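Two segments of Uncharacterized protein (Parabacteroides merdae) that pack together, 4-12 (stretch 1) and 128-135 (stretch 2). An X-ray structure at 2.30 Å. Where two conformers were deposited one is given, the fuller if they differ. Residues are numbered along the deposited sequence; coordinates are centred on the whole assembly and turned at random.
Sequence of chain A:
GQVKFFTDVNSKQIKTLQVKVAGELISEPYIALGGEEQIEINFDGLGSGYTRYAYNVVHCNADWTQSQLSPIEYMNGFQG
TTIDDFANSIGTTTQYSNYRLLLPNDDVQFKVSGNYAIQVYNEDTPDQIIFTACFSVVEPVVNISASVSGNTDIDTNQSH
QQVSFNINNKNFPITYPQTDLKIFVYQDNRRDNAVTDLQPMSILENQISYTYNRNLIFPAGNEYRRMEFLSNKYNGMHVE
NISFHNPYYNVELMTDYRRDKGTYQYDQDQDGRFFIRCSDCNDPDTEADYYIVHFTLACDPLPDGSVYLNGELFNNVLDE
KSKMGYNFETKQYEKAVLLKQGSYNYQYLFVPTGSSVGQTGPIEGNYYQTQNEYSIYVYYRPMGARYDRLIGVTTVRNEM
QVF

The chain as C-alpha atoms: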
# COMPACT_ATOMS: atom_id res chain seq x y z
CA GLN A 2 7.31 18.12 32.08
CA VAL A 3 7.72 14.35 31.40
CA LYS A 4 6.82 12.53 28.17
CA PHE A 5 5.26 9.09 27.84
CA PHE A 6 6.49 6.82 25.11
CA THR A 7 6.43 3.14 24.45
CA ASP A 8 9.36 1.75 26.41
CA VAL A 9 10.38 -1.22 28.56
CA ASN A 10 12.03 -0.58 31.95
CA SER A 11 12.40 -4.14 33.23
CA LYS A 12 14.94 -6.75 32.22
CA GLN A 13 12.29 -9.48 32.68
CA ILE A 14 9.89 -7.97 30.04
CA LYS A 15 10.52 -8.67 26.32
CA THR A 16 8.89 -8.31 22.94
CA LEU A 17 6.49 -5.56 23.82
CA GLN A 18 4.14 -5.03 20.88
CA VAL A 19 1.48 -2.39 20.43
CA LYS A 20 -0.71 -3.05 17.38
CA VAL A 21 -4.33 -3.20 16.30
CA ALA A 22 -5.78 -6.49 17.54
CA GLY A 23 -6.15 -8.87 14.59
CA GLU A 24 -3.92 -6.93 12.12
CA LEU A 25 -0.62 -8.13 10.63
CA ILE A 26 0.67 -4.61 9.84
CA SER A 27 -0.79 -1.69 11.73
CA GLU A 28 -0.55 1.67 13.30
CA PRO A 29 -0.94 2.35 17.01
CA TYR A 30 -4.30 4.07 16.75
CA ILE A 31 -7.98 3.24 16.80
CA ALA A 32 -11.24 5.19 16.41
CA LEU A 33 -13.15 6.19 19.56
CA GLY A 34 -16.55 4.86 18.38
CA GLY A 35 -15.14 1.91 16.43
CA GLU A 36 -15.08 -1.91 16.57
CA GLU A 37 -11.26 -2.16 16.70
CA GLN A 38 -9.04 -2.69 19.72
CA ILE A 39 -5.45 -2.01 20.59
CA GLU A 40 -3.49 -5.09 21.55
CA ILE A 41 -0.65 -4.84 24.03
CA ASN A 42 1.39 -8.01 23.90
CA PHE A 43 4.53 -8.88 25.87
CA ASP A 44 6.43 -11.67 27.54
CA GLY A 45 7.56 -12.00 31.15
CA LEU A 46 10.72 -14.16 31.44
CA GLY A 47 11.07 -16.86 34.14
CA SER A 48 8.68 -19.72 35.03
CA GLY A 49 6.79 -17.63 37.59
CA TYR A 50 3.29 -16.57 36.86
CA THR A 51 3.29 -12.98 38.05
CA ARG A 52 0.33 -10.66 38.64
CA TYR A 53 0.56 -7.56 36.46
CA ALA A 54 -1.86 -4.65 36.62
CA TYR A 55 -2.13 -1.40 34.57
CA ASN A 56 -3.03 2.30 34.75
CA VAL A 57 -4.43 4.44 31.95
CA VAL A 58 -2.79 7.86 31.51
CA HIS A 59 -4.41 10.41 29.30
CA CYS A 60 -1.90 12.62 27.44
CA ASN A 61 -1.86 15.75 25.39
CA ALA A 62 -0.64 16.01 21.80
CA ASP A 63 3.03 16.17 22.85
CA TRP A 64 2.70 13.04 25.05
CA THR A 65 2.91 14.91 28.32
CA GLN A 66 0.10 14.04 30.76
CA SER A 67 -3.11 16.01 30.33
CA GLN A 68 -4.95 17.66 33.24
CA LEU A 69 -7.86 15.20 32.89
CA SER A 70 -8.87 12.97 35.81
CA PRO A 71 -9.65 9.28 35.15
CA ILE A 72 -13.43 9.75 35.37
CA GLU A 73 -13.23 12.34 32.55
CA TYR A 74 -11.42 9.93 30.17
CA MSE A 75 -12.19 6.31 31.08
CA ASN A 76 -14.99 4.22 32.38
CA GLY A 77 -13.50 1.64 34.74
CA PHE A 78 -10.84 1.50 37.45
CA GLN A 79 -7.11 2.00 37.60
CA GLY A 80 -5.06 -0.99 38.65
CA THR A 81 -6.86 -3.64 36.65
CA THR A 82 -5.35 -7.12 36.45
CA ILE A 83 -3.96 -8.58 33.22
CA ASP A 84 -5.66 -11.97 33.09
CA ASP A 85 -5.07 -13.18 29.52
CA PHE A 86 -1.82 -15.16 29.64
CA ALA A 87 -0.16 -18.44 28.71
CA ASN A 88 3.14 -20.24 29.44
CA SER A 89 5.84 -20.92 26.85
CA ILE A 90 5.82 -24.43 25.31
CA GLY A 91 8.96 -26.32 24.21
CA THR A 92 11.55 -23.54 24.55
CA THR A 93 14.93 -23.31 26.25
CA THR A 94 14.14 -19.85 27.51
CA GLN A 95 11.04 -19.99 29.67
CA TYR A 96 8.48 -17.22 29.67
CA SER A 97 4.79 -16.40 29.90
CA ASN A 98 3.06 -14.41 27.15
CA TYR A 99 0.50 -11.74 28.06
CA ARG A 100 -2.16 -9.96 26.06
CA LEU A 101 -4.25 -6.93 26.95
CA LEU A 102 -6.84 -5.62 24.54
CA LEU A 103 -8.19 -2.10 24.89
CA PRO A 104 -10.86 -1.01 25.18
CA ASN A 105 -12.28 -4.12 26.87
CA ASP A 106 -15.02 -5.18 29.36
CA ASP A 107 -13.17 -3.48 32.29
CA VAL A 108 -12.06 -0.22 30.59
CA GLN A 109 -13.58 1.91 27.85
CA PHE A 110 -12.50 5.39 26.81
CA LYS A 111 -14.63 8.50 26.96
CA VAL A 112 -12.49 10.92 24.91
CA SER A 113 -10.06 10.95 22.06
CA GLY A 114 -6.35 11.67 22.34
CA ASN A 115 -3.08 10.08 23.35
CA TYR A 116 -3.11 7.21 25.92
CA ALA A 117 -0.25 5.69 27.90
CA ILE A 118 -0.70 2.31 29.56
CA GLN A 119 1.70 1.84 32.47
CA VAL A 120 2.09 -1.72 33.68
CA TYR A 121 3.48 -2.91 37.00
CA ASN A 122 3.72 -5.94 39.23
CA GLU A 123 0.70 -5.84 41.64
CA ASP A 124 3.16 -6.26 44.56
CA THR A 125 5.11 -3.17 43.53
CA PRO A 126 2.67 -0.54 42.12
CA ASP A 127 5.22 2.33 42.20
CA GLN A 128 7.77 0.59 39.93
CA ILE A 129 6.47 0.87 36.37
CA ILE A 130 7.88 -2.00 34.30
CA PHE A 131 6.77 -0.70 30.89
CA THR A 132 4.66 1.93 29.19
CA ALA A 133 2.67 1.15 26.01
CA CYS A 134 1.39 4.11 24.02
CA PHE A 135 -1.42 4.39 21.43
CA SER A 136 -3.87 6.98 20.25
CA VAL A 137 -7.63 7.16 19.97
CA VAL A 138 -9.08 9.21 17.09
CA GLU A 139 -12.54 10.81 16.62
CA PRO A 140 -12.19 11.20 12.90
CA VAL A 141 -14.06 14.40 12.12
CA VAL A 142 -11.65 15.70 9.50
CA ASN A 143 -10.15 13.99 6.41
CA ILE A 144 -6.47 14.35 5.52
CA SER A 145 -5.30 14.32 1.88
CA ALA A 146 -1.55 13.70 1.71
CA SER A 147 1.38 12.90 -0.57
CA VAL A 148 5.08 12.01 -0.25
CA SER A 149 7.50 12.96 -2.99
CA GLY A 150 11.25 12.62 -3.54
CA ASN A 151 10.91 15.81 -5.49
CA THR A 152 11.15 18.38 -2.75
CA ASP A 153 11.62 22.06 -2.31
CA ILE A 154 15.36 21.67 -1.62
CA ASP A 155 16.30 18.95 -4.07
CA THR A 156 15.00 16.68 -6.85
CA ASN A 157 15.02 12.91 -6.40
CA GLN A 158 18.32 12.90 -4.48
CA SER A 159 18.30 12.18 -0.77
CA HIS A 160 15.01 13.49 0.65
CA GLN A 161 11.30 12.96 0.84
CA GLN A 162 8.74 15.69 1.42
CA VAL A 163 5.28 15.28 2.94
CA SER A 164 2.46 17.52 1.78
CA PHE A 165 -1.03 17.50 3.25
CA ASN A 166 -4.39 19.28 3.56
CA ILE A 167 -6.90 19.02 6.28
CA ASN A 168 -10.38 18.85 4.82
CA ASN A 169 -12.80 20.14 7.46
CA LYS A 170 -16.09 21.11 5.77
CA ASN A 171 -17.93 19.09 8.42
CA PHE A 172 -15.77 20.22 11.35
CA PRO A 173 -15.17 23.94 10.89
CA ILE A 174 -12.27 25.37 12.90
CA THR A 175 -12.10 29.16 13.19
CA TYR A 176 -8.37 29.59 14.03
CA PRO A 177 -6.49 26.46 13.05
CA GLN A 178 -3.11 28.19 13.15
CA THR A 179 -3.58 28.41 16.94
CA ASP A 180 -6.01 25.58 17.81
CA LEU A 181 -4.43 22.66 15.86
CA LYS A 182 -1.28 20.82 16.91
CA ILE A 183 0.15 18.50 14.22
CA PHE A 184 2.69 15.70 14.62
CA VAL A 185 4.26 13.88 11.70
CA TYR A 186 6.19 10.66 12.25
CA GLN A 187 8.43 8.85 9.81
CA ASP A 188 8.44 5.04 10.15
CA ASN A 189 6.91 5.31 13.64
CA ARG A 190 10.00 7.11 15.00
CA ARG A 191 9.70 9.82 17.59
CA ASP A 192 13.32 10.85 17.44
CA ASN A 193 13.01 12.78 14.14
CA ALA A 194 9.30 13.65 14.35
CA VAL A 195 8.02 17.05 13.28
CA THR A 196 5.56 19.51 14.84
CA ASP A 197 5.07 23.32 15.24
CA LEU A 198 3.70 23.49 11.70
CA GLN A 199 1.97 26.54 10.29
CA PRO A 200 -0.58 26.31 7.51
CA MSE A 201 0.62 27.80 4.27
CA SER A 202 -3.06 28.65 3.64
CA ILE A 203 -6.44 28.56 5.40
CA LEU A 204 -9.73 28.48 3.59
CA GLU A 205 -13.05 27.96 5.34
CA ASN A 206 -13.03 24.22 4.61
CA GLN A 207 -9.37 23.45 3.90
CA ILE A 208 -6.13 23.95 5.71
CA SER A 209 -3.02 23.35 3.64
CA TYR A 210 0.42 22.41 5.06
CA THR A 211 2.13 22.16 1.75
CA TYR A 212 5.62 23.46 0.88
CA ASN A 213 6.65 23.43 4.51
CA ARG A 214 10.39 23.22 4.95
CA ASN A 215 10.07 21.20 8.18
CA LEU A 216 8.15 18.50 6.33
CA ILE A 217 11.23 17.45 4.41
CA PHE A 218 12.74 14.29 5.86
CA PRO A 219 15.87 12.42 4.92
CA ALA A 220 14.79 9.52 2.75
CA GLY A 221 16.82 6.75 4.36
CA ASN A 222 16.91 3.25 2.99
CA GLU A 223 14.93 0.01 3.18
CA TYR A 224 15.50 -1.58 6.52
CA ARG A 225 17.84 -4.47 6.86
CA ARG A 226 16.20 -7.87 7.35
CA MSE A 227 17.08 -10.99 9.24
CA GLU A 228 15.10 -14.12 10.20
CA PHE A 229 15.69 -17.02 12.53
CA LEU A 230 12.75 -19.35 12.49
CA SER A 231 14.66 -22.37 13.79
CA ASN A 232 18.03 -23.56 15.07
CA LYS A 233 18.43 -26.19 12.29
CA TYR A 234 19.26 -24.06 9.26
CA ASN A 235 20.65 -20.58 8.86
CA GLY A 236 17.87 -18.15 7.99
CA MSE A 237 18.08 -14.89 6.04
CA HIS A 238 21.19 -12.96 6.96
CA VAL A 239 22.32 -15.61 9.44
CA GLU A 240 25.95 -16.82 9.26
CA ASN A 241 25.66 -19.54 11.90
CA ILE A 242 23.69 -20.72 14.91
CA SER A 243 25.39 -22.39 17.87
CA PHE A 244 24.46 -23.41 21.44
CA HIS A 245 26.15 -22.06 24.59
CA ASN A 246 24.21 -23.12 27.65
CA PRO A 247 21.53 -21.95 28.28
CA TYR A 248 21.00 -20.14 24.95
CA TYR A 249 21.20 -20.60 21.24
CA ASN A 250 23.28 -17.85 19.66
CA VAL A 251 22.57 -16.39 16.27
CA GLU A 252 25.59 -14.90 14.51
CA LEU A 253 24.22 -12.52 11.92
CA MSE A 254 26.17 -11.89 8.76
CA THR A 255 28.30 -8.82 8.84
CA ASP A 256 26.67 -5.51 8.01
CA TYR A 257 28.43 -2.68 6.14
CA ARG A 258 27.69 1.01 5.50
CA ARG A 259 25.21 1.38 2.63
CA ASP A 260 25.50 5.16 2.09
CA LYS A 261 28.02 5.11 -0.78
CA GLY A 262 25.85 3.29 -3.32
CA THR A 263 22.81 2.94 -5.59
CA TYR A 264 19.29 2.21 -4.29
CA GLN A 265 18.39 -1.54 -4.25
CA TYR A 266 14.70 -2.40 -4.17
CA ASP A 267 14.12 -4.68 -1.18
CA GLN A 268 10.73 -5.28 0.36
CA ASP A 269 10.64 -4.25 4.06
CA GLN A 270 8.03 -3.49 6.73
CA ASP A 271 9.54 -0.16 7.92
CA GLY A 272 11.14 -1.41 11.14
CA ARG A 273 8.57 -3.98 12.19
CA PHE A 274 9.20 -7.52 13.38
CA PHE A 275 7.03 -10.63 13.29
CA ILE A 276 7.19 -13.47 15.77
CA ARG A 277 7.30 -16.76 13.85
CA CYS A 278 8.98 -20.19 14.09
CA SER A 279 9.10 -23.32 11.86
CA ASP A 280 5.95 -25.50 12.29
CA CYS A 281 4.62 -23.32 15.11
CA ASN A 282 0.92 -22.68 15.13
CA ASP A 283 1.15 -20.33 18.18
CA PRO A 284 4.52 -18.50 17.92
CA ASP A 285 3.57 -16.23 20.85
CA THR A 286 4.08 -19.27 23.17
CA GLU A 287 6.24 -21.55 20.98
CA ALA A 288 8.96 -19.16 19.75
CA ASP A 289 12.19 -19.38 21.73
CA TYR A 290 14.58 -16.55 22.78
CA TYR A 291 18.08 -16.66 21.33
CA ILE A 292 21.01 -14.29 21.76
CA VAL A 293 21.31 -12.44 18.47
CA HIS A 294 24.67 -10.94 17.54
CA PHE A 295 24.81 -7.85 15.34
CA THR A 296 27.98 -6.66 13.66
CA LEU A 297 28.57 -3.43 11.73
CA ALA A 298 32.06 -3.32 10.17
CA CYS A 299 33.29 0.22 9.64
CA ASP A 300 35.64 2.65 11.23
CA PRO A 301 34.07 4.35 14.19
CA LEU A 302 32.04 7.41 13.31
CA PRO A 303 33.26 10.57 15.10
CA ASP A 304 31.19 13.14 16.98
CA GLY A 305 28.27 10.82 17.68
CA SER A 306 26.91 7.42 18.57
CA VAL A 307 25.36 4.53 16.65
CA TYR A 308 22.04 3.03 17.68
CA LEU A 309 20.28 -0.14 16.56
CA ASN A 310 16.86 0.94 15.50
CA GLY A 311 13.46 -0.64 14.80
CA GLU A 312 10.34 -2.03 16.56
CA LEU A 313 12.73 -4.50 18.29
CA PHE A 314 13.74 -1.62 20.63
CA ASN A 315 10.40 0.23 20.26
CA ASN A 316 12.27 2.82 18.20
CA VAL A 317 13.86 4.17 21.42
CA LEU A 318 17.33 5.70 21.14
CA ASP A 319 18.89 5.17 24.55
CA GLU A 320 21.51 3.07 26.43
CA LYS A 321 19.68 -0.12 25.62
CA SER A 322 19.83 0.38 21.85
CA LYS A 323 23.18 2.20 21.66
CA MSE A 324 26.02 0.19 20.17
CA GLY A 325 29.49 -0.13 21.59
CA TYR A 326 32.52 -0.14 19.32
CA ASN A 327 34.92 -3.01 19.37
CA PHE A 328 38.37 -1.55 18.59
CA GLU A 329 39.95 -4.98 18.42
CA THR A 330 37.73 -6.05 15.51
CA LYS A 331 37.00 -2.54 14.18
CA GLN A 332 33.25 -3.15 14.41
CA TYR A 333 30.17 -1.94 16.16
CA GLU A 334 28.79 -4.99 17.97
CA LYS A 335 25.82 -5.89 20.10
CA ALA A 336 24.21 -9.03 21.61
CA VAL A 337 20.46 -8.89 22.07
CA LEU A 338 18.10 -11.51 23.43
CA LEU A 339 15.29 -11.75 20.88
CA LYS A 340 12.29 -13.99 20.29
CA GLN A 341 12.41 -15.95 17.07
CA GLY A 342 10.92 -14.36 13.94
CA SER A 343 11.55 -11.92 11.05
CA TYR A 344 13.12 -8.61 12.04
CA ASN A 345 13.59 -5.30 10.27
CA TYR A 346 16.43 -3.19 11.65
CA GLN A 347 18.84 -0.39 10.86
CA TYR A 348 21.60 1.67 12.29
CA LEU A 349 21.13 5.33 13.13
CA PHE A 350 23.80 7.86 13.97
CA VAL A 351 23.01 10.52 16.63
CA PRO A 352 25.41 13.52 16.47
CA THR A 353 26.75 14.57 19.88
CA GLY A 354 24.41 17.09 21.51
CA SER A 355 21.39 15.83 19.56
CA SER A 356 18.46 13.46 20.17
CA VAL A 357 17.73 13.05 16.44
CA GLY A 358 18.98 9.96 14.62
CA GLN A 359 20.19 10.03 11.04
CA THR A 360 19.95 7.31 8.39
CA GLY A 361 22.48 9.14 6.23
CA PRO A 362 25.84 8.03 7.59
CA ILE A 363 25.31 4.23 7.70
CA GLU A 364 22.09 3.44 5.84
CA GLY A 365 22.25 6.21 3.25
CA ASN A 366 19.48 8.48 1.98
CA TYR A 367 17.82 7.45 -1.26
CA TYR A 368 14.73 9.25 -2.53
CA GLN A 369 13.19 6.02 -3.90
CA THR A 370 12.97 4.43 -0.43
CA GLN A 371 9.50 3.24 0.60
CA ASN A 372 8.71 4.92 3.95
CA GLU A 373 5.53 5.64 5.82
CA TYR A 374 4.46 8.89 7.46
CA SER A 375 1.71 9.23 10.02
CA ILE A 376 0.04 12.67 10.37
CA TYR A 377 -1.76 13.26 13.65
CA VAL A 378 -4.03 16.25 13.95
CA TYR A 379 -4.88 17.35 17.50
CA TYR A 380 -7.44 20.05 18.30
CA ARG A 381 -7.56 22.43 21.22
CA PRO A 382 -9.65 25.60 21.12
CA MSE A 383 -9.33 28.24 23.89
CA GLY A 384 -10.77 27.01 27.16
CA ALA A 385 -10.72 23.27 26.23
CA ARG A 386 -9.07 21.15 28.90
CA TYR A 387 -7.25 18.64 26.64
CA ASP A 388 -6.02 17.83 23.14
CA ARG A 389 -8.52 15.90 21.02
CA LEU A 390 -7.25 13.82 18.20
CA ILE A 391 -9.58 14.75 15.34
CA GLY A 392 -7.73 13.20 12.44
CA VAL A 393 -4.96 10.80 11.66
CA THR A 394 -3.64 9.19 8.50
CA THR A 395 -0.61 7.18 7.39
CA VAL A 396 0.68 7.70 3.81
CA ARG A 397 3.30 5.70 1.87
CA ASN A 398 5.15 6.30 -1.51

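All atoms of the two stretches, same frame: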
# COMPACT_ATOMS: atom_id res chain seq x y z
N LYS A 4 7.49 13.10 29.34
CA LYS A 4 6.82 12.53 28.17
C LYS A 4 6.69 11.03 28.29
O LYS A 4 7.60 10.37 28.80
CB LYS A 4 7.57 12.91 26.88
CG LYS A 4 7.29 14.37 26.50
CD LYS A 4 8.01 14.82 25.26
CE LYS A 4 8.10 16.34 25.26
NZ LYS A 4 8.12 16.91 23.88
N PHE A 5 5.56 10.51 27.82
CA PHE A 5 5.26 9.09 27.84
C PHE A 5 5.47 8.55 26.44
O PHE A 5 5.01 9.13 25.46
CB PHE A 5 3.82 8.82 28.29
CG PHE A 5 3.54 9.29 29.68
CD1 PHE A 5 3.32 10.62 29.94
CD2 PHE A 5 3.53 8.40 30.74
CE1 PHE A 5 3.12 11.06 31.23
CE2 PHE A 5 3.30 8.82 32.01
CZ PHE A 5 3.11 10.15 32.27
N PHE A 6 6.19 7.45 26.36
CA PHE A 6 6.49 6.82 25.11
C PHE A 6 6.59 5.35 25.35
O PHE A 6 6.87 4.91 26.47
CB PHE A 6 7.78 7.38 24.49
CG PHE A 6 9.00 7.27 25.35
CD1 PHE A 6 9.32 8.27 26.28
CD2 PHE A 6 9.88 6.23 25.18
CE1 PHE A 6 10.47 8.20 27.04
CE2 PHE A 6 11.05 6.14 25.96
CZ PHE A 6 11.35 7.12 26.89
N THR A 7 6.32 4.59 24.31
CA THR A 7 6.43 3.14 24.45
C THR A 7 7.86 2.77 24.74
O THR A 7 8.76 3.06 23.95
CB THR A 7 5.95 2.46 23.20
OG1 THR A 7 4.57 2.80 23.01
CG2 THR A 7 6.13 0.93 23.30
N ASP A 8 8.05 2.15 25.90
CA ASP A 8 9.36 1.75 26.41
C ASP A 8 9.28 0.67 27.49
O ASP A 8 8.30 0.56 28.19
CB ASP A 8 10.06 2.97 26.99
CG ASP A 8 11.56 2.80 27.12
OD1 ASP A 8 12.17 1.94 26.43
OD2 ASP A 8 12.13 3.54 27.95
N VAL A 9 10.29 -0.17 27.58
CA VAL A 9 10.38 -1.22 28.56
C VAL A 9 11.44 -0.85 29.59
O VAL A 9 12.52 -0.46 29.23
CB VAL A 9 10.78 -2.54 27.89
CG1 VAL A 9 11.08 -3.62 28.92
CG2 VAL A 9 9.68 -2.99 26.96
N ASN A 10 11.12 -0.96 30.88
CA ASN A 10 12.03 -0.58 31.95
C ASN A 10 12.38 -1.77 32.84
O ASN A 10 12.81 -1.56 33.95
CB ASN A 10 11.38 0.49 32.85
CG ASN A 10 10.72 1.59 32.05
OD1 ASN A 10 11.39 2.39 31.38
ND2 ASN A 10 9.40 1.62 32.09
N SER A 11 12.10 -2.98 32.42
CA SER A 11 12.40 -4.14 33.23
C SER A 11 13.14 -5.14 32.40
O SER A 11 12.75 -5.39 31.27
CB SER A 11 11.13 -4.77 33.76
OG SER A 11 11.39 -6.09 34.24
N LYS A 12 14.19 -5.73 32.95
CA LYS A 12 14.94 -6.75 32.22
C LYS A 12 14.17 -8.05 32.02
O LYS A 12 14.58 -8.86 31.17
CB LYS A 12 16.25 -7.02 32.90
CG LYS A 12 17.13 -5.79 32.93
CD LYS A 12 18.30 -5.99 33.85
CE LYS A 12 19.25 -4.81 33.80
NZ LYS A 12 19.94 -4.63 35.10
N GLN A 128 6.77 0.86 40.99
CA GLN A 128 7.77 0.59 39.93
C GLN A 128 7.08 0.16 38.62
O GLN A 128 6.60 -0.96 38.43
CB GLN A 128 8.86 -0.39 40.38
CG GLN A 128 10.03 -0.54 39.39
CD GLN A 128 10.85 0.72 39.11
OE1 GLN A 128 10.73 1.75 39.79
NE2 GLN A 128 11.71 0.64 38.10
N ILE A 129 7.03 1.12 37.69
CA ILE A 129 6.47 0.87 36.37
C ILE A 129 7.47 0.04 35.58
O ILE A 129 8.63 0.45 35.43
CB ILE A 129 6.20 2.17 35.58
CG1 ILE A 129 5.21 3.09 36.32
CG2 ILE A 129 5.68 1.85 34.19
CD1 ILE A 129 3.97 2.38 36.82
N ILE A 130 7.02 -1.13 35.08
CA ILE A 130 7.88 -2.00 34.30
C ILE A 130 7.89 -1.75 32.79
O ILE A 130 8.87 -2.10 32.12
CB ILE A 130 7.60 -3.50 34.55
CG1 ILE A 130 6.20 -3.90 34.11
CG2 ILE A 130 7.84 -3.85 36.01
CD1 ILE A 130 5.98 -5.39 34.25
N PHE A 131 6.79 -1.23 32.25
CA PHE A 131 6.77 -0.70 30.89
C PHE A 131 5.60 0.24 30.70
O PHE A 131 4.65 0.21 31.45
CB PHE A 131 6.78 -1.81 29.85
CG PHE A 131 5.46 -2.53 29.67
CD1 PHE A 131 4.45 -1.97 28.91
CD2 PHE A 131 5.27 -3.80 30.19
CE1 PHE A 131 3.25 -2.63 28.69
CE2 PHE A 131 4.08 -4.48 29.98
CZ PHE A 131 3.07 -3.90 29.24
N THR A 132 5.72 1.08 29.69
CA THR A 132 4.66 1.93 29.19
C THR A 132 4.37 1.53 27.73
O THR A 132 5.28 1.34 26.95
CB THR A 132 5.15 3.37 29.28
OG1 THR A 132 5.48 3.63 30.63
CG2 THR A 132 4.11 4.35 28.84
N ALA A 133 3.09 1.36 27.40
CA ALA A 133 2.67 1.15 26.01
C ALA A 133 1.74 2.27 25.59
O ALA A 133 0.80 2.59 26.29
CB ALA A 133 1.99 -0.17 25.85
N CYS A 134 2.04 2.88 24.45
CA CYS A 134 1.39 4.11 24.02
C CYS A 134 0.64 3.90 22.70
O CYS A 134 1.17 3.29 21.77
CB CYS A 134 2.44 5.20 23.81
SG CYS A 134 3.10 5.95 25.30
N PHE A 135 -0.58 4.45 22.62
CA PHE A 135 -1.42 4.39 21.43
C PHE A 135 -2.35 5.59 21.45
O PHE A 135 -2.47 6.30 22.47
CB PHE A 135 -2.24 3.08 21.37
CG PHE A 135 -3.22 2.93 22.49
CD1 PHE A 135 -2.85 2.32 23.68
CD2 PHE A 135 -4.52 3.41 22.37
CE1 PHE A 135 -3.75 2.20 24.73
CE2 PHE A 135 -5.43 3.31 23.42
CZ PHE A 135 -5.04 2.70 24.60
O HOH W 1 3.37 2.78 20.57
O HOH W 2 8.06 3.29 30.88

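Where the short antiparallel pairing of these stretches gives out, a side chain takes over from the backbone: the hydroxyl of Thr7 accepts a hydrogen bond from the backbone amide of Cys134 (N to OG1, 2.9 Å), a place a main-chain carbonyl would fill in a regular ladder. Water 1 extends this link, lying 2.7 Å from Thr7 OG1 and donating to Cys134 O at 2.6 Å, so that both polar backbone atoms of Cys134 are tied to the one threonine, directly or through solvent. The ladder itself is brief. Asp8 and Thr132 form a hydrogen-bonded pair, with Asp8 N donating to Thr132 O (3.1 Å) and Thr132 N to Asp8 O (3.0 Å). The next pair, Val9 and Phe131, is non-hydrogen-bonded and brings its CA atoms to 4.3 Å. One residue further, Asn10 N donates to Ile130 O at 2.8 Å; Ser11 N also lies 3.4 Å from Ile130 O, but its angle is too poor for a bond. Thr132 O receives a second, weaker approach from Thr7 CA (3.3 Å), a CA-H...O contact with an angle of 151° at the hydrogen. On the face carrying Val9 and Phe131, apolar contact is modest: Val9 CG2 sits 4.3 Å from Phe131 CB, and the aromatic side chain then leads away from stretch 1. The other face carries Asp8 and Thr132, whose side chains diverge, the aspartate end turning away. Water 2 bridges on the Asn10 side, accepting from Asn10 ND2 (2.5 Å) and lying 2.6 Å from Thr132 OG1. Beyond Thr7, Cys134 points toward stretch 1 and its sulfur packs against the chain there, 3.5 Å from SG to Phe6 CA and 4.2 Å from SG to Phe5 CB, while the side chain of Phe6 points away. Together the two stretches bury 497 Å².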